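Local coordinates for protein pectate lyase (Bacillus subtilis, PDB 5AMV) that cleaves polygalacturonate, the backbone of pectin, by calcium-dependent elimination, leaving oligosaccharides with unsaturated non-reducing ends, at residues Gly15-Thr21 against Thr192-Ile196; Thr51-Tyr57 against Pro126-Val132; Ile312-Ile318 against Gly342-Tyr346. Numbering follows the deposited sequence.

Overall arrangement
The chain is a right-handed parallel beta-helix, and all three contacts reach its large, mainly parallel sheet. Near the N terminus, residues 15-21 lie in a loop before the first strand; interaction 1 is completed only when the chain arrives at 192-196, on strand 194-197. Interaction 2 opens and closes within that span, pairing strand 54-58 with strand 129-133 across an excursion about half helical; its centre is about 14 Å from that of interaction 1. Interaction 3 follows in series, where 312-318 meets 342-346 after only 23 intervening residues, and joins neighbouring coils further along the helix. Its centre lies about 34 Å from that of interaction 2 and about 23 Å from that of interaction 1.

Interaction 1: residues Gly15-Thr21 against Thr192-Ile196; sequences GAYSTGT and THIWI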
loop_
_atom_site.group_PDB
_atom_site.type_symbol
_atom_site.label_atom_id
_atom_site.label_comp_id
_atom_site.label_asym_id
_atom_site.label_seq_id
_atom_site.Cartn_x
_atom_site.Cartn_y
_atom_site.Cartn_z
ATOM N N GLY A 15 -5.314 -3.870 -14.656
ATOM C CA GLY A 15 -5.691 -5.227 -14.195
ATOM C C GLY A 15 -6.495 -6.017 -15.221
ATOM O O GLY A 15 -6.521 -7.256 -15.159
ATOM N N ALA A 16 -7.164 -5.319 -16.151
ATOM C CA ALA A 16 -7.986 -6.003 -17.163
ATOM C C ALA A 16 -7.185 -6.464 -18.398
ATOM O O ALA A 16 -7.758 -7.096 -19.301
ATOM C CB ALA A 16 -9.125 -5.091 -17.597
ATOM N N TYR A 17 -5.881 -6.179 -18.425
ATOM C CA TYR A 17 -5.038 -6.593 -19.558
ATOM C C TYR A 17 -4.983 -8.117 -19.724
ATOM O O TYR A 17 -5.072 -8.866 -18.746
ATOM C CB TYR A 17 -3.613 -6.022 -19.417
ATOM C CG TYR A 17 -2.800 -6.208 -20.687
ATOM C CD1 TYR A 17 -2.962 -5.338 -21.768
ATOM C CD2 TYR A 17 -1.887 -7.260 -20.791
ATOM C CE1 TYR A 17 -2.218 -5.518 -22.944
ATOM C CE2 TYR A 17 -1.131 -7.449 -21.946
ATOM C CZ TYR A 17 -1.317 -6.581 -23.014
ATOM O OH TYR A 17 -0.550 -6.787 -24.149
ATOM N N SER A 18 -4.840 -8.569 -20.970
ATOM C CA SER A 18 -4.749 -10.009 -21.308
ATOM C C SER A 18 -5.844 -10.868 -20.667
ATOM O O SER A 18 -7.009 -10.685 -20.978
ATOM C CB SER A 18 -3.331 -10.581 -21.115
ATOM O OG SER A 18 -2.882 -10.559 -19.758
ATOM N N THR A 19 -5.463 -11.806 -19.795
ATOM C CA THR A 19 -6.411 -12.751 -19.181
ATOM C C THR A 19 -7.275 -12.063 -18.132
ATOM O O THR A 19 -8.219 -12.669 -17.615
ATOM C CB THR A 19 -5.670 -13.959 -18.547
ATOM O OG1 THR A 19 -4.602 -13.498 -17.713
ATOM C CG2 THR A 19 -5.046 -14.835 -19.634
ATOM N N GLY A 20 -6.938 -10.808 -17.813
ATOM C CA GLY A 20 -7.727 -9.980 -16.894
ATOM C C GLY A 20 -7.793 -10.498 -15.462
ATOM O O GLY A 20 -7.021 -11.388 -15.063
ATOM N N THR A 21 -8.702 -9.925 -14.668
ATOM C CA THR A 21 -8.746 -10.275 -13.248
ATOM C C THR A 21 -10.111 -10.820 -12.840
ATOM O O THR A 21 -11.084 -10.081 -12.694
ATOM C CB THR A 21 -8.308 -9.084 -12.369
ATOM O OG1 THR A 21 -6.977 -8.712 -12.774
ATOM C CG2 THR A 21 -8.286 -9.505 -10.925
ATOM N N THR A 192 0.459 -10.412 -10.220
ATOM C CA THR A 192 -0.036 -9.947 -11.511
ATOM C C THR A 192 -1.546 -10.165 -11.592
ATOM O O THR A 192 -2.081 -11.098 -10.998
ATOM C CB THR A 192 0.655 -10.697 -12.725
ATOM O OG1 THR A 192 0.624 -12.122 -12.509
ATOM C CG2 THR A 192 2.107 -10.275 -12.922
ATOM N N HIS A 193 -2.228 -9.335 -12.377
ATOM C CA HIS A 193 -3.690 -9.396 -12.510
ATOM C C HIS A 193 -4.345 -9.309 -11.146
ATOM O O HIS A 193 -4.905 -10.277 -10.625
ATOM C CB HIS A 193 -4.195 -10.604 -13.324
ATOM C CG HIS A 193 -3.756 -10.552 -14.749
ATOM N ND1 HIS A 193 -2.733 -11.333 -15.236
ATOM C CD2 HIS A 193 -4.134 -9.735 -15.756
ATOM C CE1 HIS A 193 -2.559 -11.060 -16.522
ATOM N NE2 HIS A 193 -3.390 -10.090 -16.860
ATOM N N ILE A 194 -4.269 -8.109 -10.586
ATOM C CA ILE A 194 -4.767 -7.858 -9.238
ATOM C C ILE A 194 -5.734 -6.689 -9.249
ATOM O O ILE A 194 -5.488 -5.704 -9.881
ATOM C CB ILE A 194 -3.605 -7.633 -8.230
ATOM C CG1 ILE A 194 -2.811 -8.961 -8.067
ATOM C CG2 ILE A 194 -4.128 -7.156 -6.814
ATOM C CD1 ILE A 194 -1.427 -8.793 -7.635
ATOM N N TRP A 195 -6.843 -6.863 -8.538
ATOM C CA TRP A 195 -7.800 -5.799 -8.315
ATOM C C TRP A 195 -7.984 -5.578 -6.823
ATOM O O TRP A 195 -8.398 -6.489 -6.127
ATOM C CB TRP A 195 -9.169 -6.150 -8.937
ATOM C CG TRP A 195 -10.196 -5.030 -8.953
ATOM C CD1 TRP A 195 -9.971 -3.675 -8.961
ATOM C CD2 TRP A 195 -11.614 -5.203 -9.093
ATOM N NE1 TRP A 195 -11.192 -2.989 -9.055
ATOM C CE2 TRP A 195 -12.206 -3.912 -9.126
ATOM C CE3 TRP A 195 -12.450 -6.342 -9.155
ATOM C CZ2 TRP A 195 -13.592 -3.724 -9.245
ATOM C CZ3 TRP A 195 -13.841 -6.149 -9.246
ATOM C CH2 TRP A 195 -14.401 -4.846 -9.306
ATOM N N ILE A 196 -7.695 -4.350 -6.377
ATOM C CA ILE A 196 -7.944 -3.937 -4.981
ATOM C C ILE A 196 -8.990 -2.859 -5.050
ATOM O O ILE A 196 -8.735 -1.780 -5.604
ATOM C CB ILE A 196 -6.679 -3.428 -4.285
ATOM C CG1 ILE A 196 -5.596 -4.538 -4.257
ATOM C CG2 ILE A 196 -7.010 -2.928 -2.832
ATOM C CD1 ILE A 196 -4.195 -4.049 -3.909
#
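The imidazole of H193 overlaps the Y17-G20 turn, with T19 OG1 above one ring face, 3.4 Å from H193 CE1. At the ring edge H193 NE2 donates to Y17 O (2.8 Å, 131° at the hydrogen), the same carbonyl that takes G20 N (2.9 Å) to close this type II' turn; H193 ND1 is hydrogen-bonded to D150 OD1, so both ring nitrogens are engaged. Y234 stacks on Y17 and also meets the H193 ring, the planes about 25° apart. The positive phi and psi of H193 (54°/71°) mark the corner where the chain passes between two sheets of the parallel beta-helix; beyond it the chain runs on in strand 194-197. The N-terminal loop thus lies against the outside of a coil at its bend. T21 points at this strand: its OG1 donates to G15 O (2.8 Å), bracing the loop internally, and comes within 3.2 Å of H193 C, while T21 CG2 packs on W195 CB at 4.0 Å. Beyond CB the W195 side chain leads away, its NE1 reaching S238.

Interaction 2: residues Thr51-Tyr57 against Pro126-Val132; sequences TTPKIIY and PANTTIV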
loop_
_atom_site.group_PDB
_atom_site.type_symbol
_atom_site.label_atom_id
_atom_site.label_comp_id
_atom_site.label_asym_id
_atom_site.label_seq_id
_atom_site.Cartn_x
_atom_site.Cartn_y
_atom_site.Cartn_z
ATOM N N THR A 51 -3.779 -23.023 -6.317
ATOM C CA THR A 51 -4.404 -22.293 -7.440
ATOM C C THR A 51 -5.895 -22.618 -7.683
ATOM O O THR A 51 -6.534 -22.067 -8.586
ATOM C CB THR A 51 -3.640 -22.568 -8.726
ATOM O OG1 THR A 51 -3.737 -23.977 -8.988
ATOM C CG2 THR A 51 -2.186 -22.202 -8.584
ATOM N N THR A 52 -6.461 -23.516 -6.888
ATOM C CA THR A 52 -7.899 -23.802 -6.957
ATOM C C THR A 52 -8.725 -22.496 -6.849
ATOM O O THR A 52 -8.559 -21.783 -5.860
ATOM C CB THR A 52 -8.290 -24.720 -5.781
ATOM O OG1 THR A 52 -7.455 -25.895 -5.813
ATOM C CG2 THR A 52 -9.732 -25.134 -5.843
ATOM N N PRO A 53 -9.618 -22.201 -7.826
ATOM C CA PRO A 53 -10.418 -20.983 -7.621
ATOM C C PRO A 53 -11.174 -21.017 -6.290
ATOM O O PRO A 53 -11.798 -22.044 -5.929
ATOM C CB PRO A 53 -11.400 -20.985 -8.786
ATOM C CG PRO A 53 -10.666 -21.741 -9.863
ATOM C CD PRO A 53 -9.829 -22.774 -9.174
ATOM N N LYS A 54 -11.084 -19.910 -5.539
ATOM C CA LYS A 54 -11.695 -19.828 -4.209
ATOM C C LYS A 54 -12.247 -18.440 -3.861
ATOM O O LYS A 54 -11.696 -17.426 -4.282
ATOM C CB LYS A 54 -10.665 -20.258 -3.157
ATOM C CG LYS A 54 -9.530 -19.242 -2.985
ATOM C CD LYS A 54 -8.288 -19.768 -2.305
ATOM C CE LYS A 54 -7.474 -20.671 -3.216
ATOM N NZ LYS A 54 -7.059 -20.000 -4.538
ATOM N N ILE A 55 -13.332 -18.398 -3.090
ATOM C CA ILE A 55 -13.892 -17.160 -2.611
ATOM C C ILE A 55 -13.828 -17.229 -1.098
ATOM O O ILE A 55 -14.207 -18.249 -0.497
ATOM C CB ILE A 55 -15.342 -16.979 -3.095
ATOM C CG1 ILE A 55 -15.359 -16.852 -4.613
ATOM C CG2 ILE A 55 -16.007 -15.715 -2.460
ATOM C CD1 ILE A 55 -16.694 -17.056 -5.254
ATOM N N ILE A 56 -13.366 -16.144 -0.489
ATOM C CA ILE A 56 -13.217 -16.073 0.962
ATOM C C ILE A 56 -13.897 -14.822 1.440
ATOM O O ILE A 56 -13.465 -13.726 1.083
ATOM C CB ILE A 56 -11.728 -16.018 1.368
ATOM C CG1 ILE A 56 -11.012 -17.298 0.940
ATOM C CG2 ILE A 56 -11.568 -15.772 2.908
ATOM C CD1 ILE A 56 -9.485 -17.230 1.076
ATOM N N TYR A 57 -14.960 -14.996 2.249
ATOM C CA TYR A 57 -15.665 -13.895 2.888
ATOM C C TYR A 57 -15.041 -13.621 4.253
ATOM O O TYR A 57 -14.924 -14.542 5.049
ATOM C CB TYR A 57 -17.159 -14.239 3.128
ATOM C CG TYR A 57 -17.918 -14.244 1.829
ATOM C CD1 TYR A 57 -18.292 -13.038 1.226
ATOM C CD2 TYR A 57 -18.217 -15.449 1.173
ATOM C CE1 TYR A 57 -18.989 -13.028 -0.016
ATOM C CE2 TYR A 57 -18.911 -15.442 -0.027
ATOM C CZ TYR A 57 -19.281 -14.238 -0.617
ATOM O OH TYR A 57 -19.945 -14.297 -1.826
ATOM N N PRO A 126 -2.833 -17.028 -2.588
ATOM C CA PRO A 126 -2.528 -17.819 -3.785
ATOM C C PRO A 126 -3.370 -17.390 -4.968
ATOM O O PRO A 126 -4.295 -16.564 -4.853
ATOM C CB PRO A 126 -2.914 -19.248 -3.356
ATOM C CG PRO A 126 -4.079 -19.054 -2.419
ATOM C CD PRO A 126 -3.796 -17.722 -1.693
ATOM N N ALA A 127 -3.022 -17.931 -6.138
ATOM C CA ALA A 127 -3.678 -17.561 -7.384
ATOM C C ALA A 127 -5.176 -17.874 -7.403
ATOM O O ALA A 127 -5.637 -18.845 -6.756
ATOM C CB ALA A 127 -2.997 -18.312 -8.546
ATOM N N ASN A 128 -5.917 -17.112 -8.216
ATOM C CA ASN A 128 -7.353 -17.337 -8.455
ATOM C C ASN A 128 -8.148 -17.268 -7.166
ATOM O O ASN A 128 -8.884 -18.203 -6.801
ATOM C CB ASN A 128 -7.596 -18.689 -9.168
ATOM C CG ASN A 128 -6.695 -18.878 -10.385
ATOM O OD1 ASN A 128 -6.568 -17.992 -11.225
ATOM N ND2 ASN A 128 -6.046 -20.034 -10.471
ATOM N N THR A 129 -7.971 -16.151 -6.457
ATOM C CA THR A 129 -8.588 -15.981 -5.140
ATOM C C THR A 129 -9.317 -14.665 -5.123
ATOM O O THR A 129 -8.765 -13.651 -5.587
ATOM C CB THR A 129 -7.525 -15.951 -4.054
ATOM O OG1 THR A 129 -6.788 -17.184 -4.051
ATOM C CG2 THR A 129 -8.153 -15.751 -2.692
ATOM N N THR A 130 -10.537 -14.677 -4.570
ATOM C CA THR A 130 -11.272 -13.463 -4.267
ATOM C C THR A 130 -11.507 -13.413 -2.763
ATOM O O THR A 130 -11.985 -14.380 -2.180
ATOM C CB THR A 130 -12.635 -13.404 -4.982
ATOM O OG1 THR A 130 -12.416 -13.317 -6.405
ATOM C CG2 THR A 130 -13.512 -12.195 -4.455
ATOM N N ILE A 131 -11.110 -12.304 -2.147
ATOM C CA ILE A 131 -11.317 -12.114 -0.712
ATOM C C ILE A 131 -12.116 -10.831 -0.549
ATOM O O ILE A 131 -11.673 -9.769 -0.963
ATOM C CB ILE A 131 -9.970 -12.006 0.087
ATOM C CG1 ILE A 131 -8.999 -13.142 -0.293
ATOM C CG2 ILE A 131 -10.220 -11.811 1.640
ATOM C CD1 ILE A 131 -7.640 -13.104 0.457
ATOM N N VAL A 132 -13.304 -10.937 0.049
ATOM C CA VAL A 132 -14.204 -9.797 0.140
ATOM C C VAL A 132 -14.777 -9.688 1.554
ATOM O O VAL A 132 -15.030 -10.698 2.208
ATOM C CB VAL A 132 -15.360 -9.802 -0.905
ATOM C CG1 VAL A 132 -14.798 -9.791 -2.365
ATOM C CG2 VAL A 132 -16.240 -11.009 -0.722
#
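Four backbone hydrogen bonds join the two segments, whose strands 54-57 and 129-132 have axes that approach to 4.7 Å at an angle of 13°. In the alternating pattern of parallel pairing, K54 N donates to N128 O (3.1 Å) and T130 N to K54 O (3.0 Å), then I56 N to T130 O (2.8 Å) and V132 N to I56 O (3.0 Å). CA-H...O contacts fill in between, such as I131 CA to I56 O at 3.2 Å and Y57 CA to V132 O at 3.3 Å.

Side-chain hydrogen bonds gather at the N-terminal end. N128, in a left-handed conformation (59°/54°), sends ND2 almost straight to T51 O (2.8 Å, 175°), and its OD1 accepts from N151 of the next coil. The K54 side chain curls back so that NZ reaches T129 OG1 (2.9 Å) and T52 O (2.7 Å), with a further bond to N50 O and a weak one to N128 O (3.4 Å). T129 OG1 in turn donates to P126 O (2.7 Å).

Apolar contacts take over further along. I56 CB lies 4.3 Å from I131 CG1 on the face covered by helix 38-45, where L45 touches both residues; on the other face Y57 CD1 meets V132 CG2 at 3.5 Å. Such in-register stacking of side chains between successive coils, here isoleucine on isoleucine for I56 and I131, is a hallmark of parallel beta-helices.

With its ammonium group held by neutral oxygens, K54 ties together the chain entering both strands through polar bonds, whereas the strands' further course rests on backbone pairing and apolar contact.

Interaction 3: residues Ile312-Ile318 against Gly342-Tyr346; sequences IGKSSKI and GTALY
Residues 312-318 run off the end of strand 310-312 into a type II turn, G313-S316, with K314 at -49°/123° and S315 at 58°/20°. S316 N (3.0 Å) and S316 OG (2.8 Å, chi1 p) both donate to G313 O; the chain then leads into strand 317-326. The second segment follows this path one coil further on, starting with the G342 CA atom 4.5 Å from K314 CA.

G342 (-83°/111°) sits so close that a CB on it would lie 2.1 Å from I312 O and clash; instead G342 CA makes CA-H...O contacts with I312 O (3.5 Å) and G313 O (3.4 Å). T343 turns outward (-125°/-10°), and its N donates to water 2 (2.8 Å), which donates to S316 O (3.0 Å). A344 is extended (-146°/145°): its O stands 3.5 Å from I312 CG2 and accepts from water 1 (2.8 Å), which also donates to S316 OG (2.9 Å) and accepts from I318 N (2.9 Å). L345 (-156°/123°; chi1 t, chi2 p), its CA 5.6 Å from I318 CA, brings CD1 to 3.6 Å from I318 CG2 (-74°/130°; chi1 m, chi2 t) and 4.1 Å from I312 CD1 (chi1 m, chi2 m), and also touches I336. At Y346, N donates directly to I318 O (3.1 Å, 153°), while the ring leads away to stack on that of Y319.

Water thus bridges the coils where the corner holds them apart, and direct backbone bonding appears between I318 and Y346, in strands 317-326 and 346-348, as expected of successive coils of a pectate lyase parallel beta-helix passing from one sheet to the next.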
loop_
_atom_site.group_PDB
_atom_site.type_symbol
_atom_site.label_atom_id
_atom_site.label_comp_id
_atom_site.label_asym_id
_atom_site.label_seq_id
_atom_site.Cartn_x
_atom_site.Cartn_y
_atom_site.Cartn_z
ATOM N N ILE A 312 7.815 11.357 -8.255
ATOM C CA ILE A 312 8.358 11.113 -9.599
ATOM C C ILE A 312 9.734 10.484 -9.458
ATOM O O ILE A 312 10.748 11.196 -9.333
ATOM C CB ILE A 312 8.439 12.445 -10.411
ATOM C CG1 ILE A 312 7.143 13.271 -10.276
ATOM C CG2 ILE A 312 8.757 12.156 -11.879
ATOM C CD1 ILE A 312 5.825 12.507 -10.528
ATOM N N GLY A 313 9.766 9.152 -9.415
ATOM C CA GLY A 313 10.994 8.363 -9.183
ATOM C C GLY A 313 11.696 8.063 -10.506
ATOM O O GLY A 313 11.155 8.369 -11.574
ATOM N N LYS A 314 12.848 7.372 -10.409
ATOM C CA LYS A 314 13.628 7.002 -11.608
ATOM C C LYS A 314 12.794 6.349 -12.713
ATOM O O LYS A 314 12.117 5.332 -12.483
ATOM C CB LYS A 314 14.748 6.072 -11.223
ATOM C CG LYS A 314 15.553 5.570 -12.437
ATOM C CD LYS A 314 16.682 4.728 -11.899
ATOM C CE LYS A 314 17.587 4.267 -13.054
ATOM N NZ LYS A 314 18.594 3.334 -12.484
ATOM N N SER A 315 12.838 6.955 -13.903
ATOM C CA SER A 315 12.195 6.429 -15.109
ATOM C C SER A 315 10.669 6.226 -14.935
ATOM O O SER A 315 10.036 5.463 -15.677
ATOM C CB SER A 315 12.902 5.127 -15.522
ATOM O OG SER A 315 12.469 4.688 -16.809
ATOM N N SER A 316 10.066 6.889 -13.943
ATOM C CA SER A 316 8.626 6.769 -13.772
ATOM C C SER A 316 7.852 7.315 -14.950
ATOM O O SER A 316 8.310 8.249 -15.652
ATOM C CB SER A 316 8.125 7.440 -12.474
ATOM O OG SER A 316 8.490 8.802 -12.419
ATOM N N LYS A 317 6.687 6.736 -15.201
ATOM C CA LYS A 317 5.864 7.180 -16.294
ATOM C C LYS A 317 4.421 7.382 -15.846
ATOM O O LYS A 317 3.509 6.742 -16.349
ATOM C CB LYS A 317 5.990 6.199 -17.468
ATOM C CG LYS A 317 7.386 6.210 -18.079
ATOM C CD LYS A 317 7.563 5.098 -19.112
ATOM C CE LYS A 317 8.945 5.299 -19.868
ATOM N NZ LYS A 317 10.115 5.396 -18.981
ATOM N N ILE A 318 4.229 8.272 -14.885
ATOM C CA ILE A 318 2.870 8.542 -14.401
ATOM C C ILE A 318 2.109 9.376 -15.430
ATOM O O ILE A 318 2.620 10.417 -15.930
ATOM C CB ILE A 318 2.894 9.292 -13.041
ATOM C CG1 ILE A 318 3.572 8.422 -11.964
ATOM C CG2 ILE A 318 1.477 9.752 -12.661
ATOM C CD1 ILE A 318 3.886 9.167 -10.674
ATOM N N GLY A 342 13.943 10.920 -12.042
ATOM C CA GLY A 342 12.576 11.352 -12.360
ATOM C C GLY A 342 12.570 12.567 -13.276
ATOM O O GLY A 342 13.003 13.661 -12.892
ATOM N N THR A 343 12.134 12.376 -14.504
ATOM C CA THR A 343 12.237 13.450 -15.492
ATOM C C THR A 343 10.930 13.856 -16.183
ATOM O O THR A 343 10.893 14.851 -16.913
ATOM C CB THR A 343 13.268 13.072 -16.581
ATOM O OG1 THR A 343 12.744 12.008 -17.400
ATOM C CG2 THR A 343 14.579 12.647 -15.957
ATOM N N ALA A 344 9.854 13.085 -15.999
ATOM C CA ALA A 344 8.681 13.249 -16.825
ATOM C C ALA A 344 7.405 12.966 -16.015
ATOM O O ALA A 344 7.401 12.091 -15.148
ATOM C CB ALA A 344 8.735 12.297 -18.012
ATOM N N LEU A 345 6.362 13.719 -16.331
ATOM C CA LEU A 345 5.038 13.528 -15.730
ATOM C C LEU A 345 4.031 14.098 -16.712
ATOM O O LEU A 345 4.129 15.281 -17.114
ATOM C CB LEU A 345 4.922 14.213 -14.364
ATOM C CG LEU A 345 3.512 14.390 -13.767
ATOM C CD1 LEU A 345 2.910 12.989 -13.370
ATOM C CD2 LEU A 345 3.580 15.314 -12.577
ATOM N N TYR A 346 3.084 13.272 -17.131
ATOM C CA TYR A 346 1.925 13.806 -17.830
ATOM C C TYR A 346 0.863 14.102 -16.785
ATOM O O TYR A 346 0.483 13.207 -16.054
ATOM C CB TYR A 346 1.348 12.794 -18.839
ATOM C CG TYR A 346 0.148 13.300 -19.609
ATOM C CD1 TYR A 346 -1.132 13.318 -19.047
ATOM C CD2 TYR A 346 0.296 13.803 -20.898
ATOM C CE1 TYR A 346 -2.215 13.830 -19.746
ATOM C CE2 TYR A 346 -0.777 14.287 -21.610
ATOM C CZ TYR A 346 -2.025 14.305 -21.042
ATOM O OH TYR A 346 -3.084 14.822 -21.746
HETATM O O HOH W 1 6.204 10.031 -13.659
HETATM O O HOH W 2 10.509 10.161 -14.923
#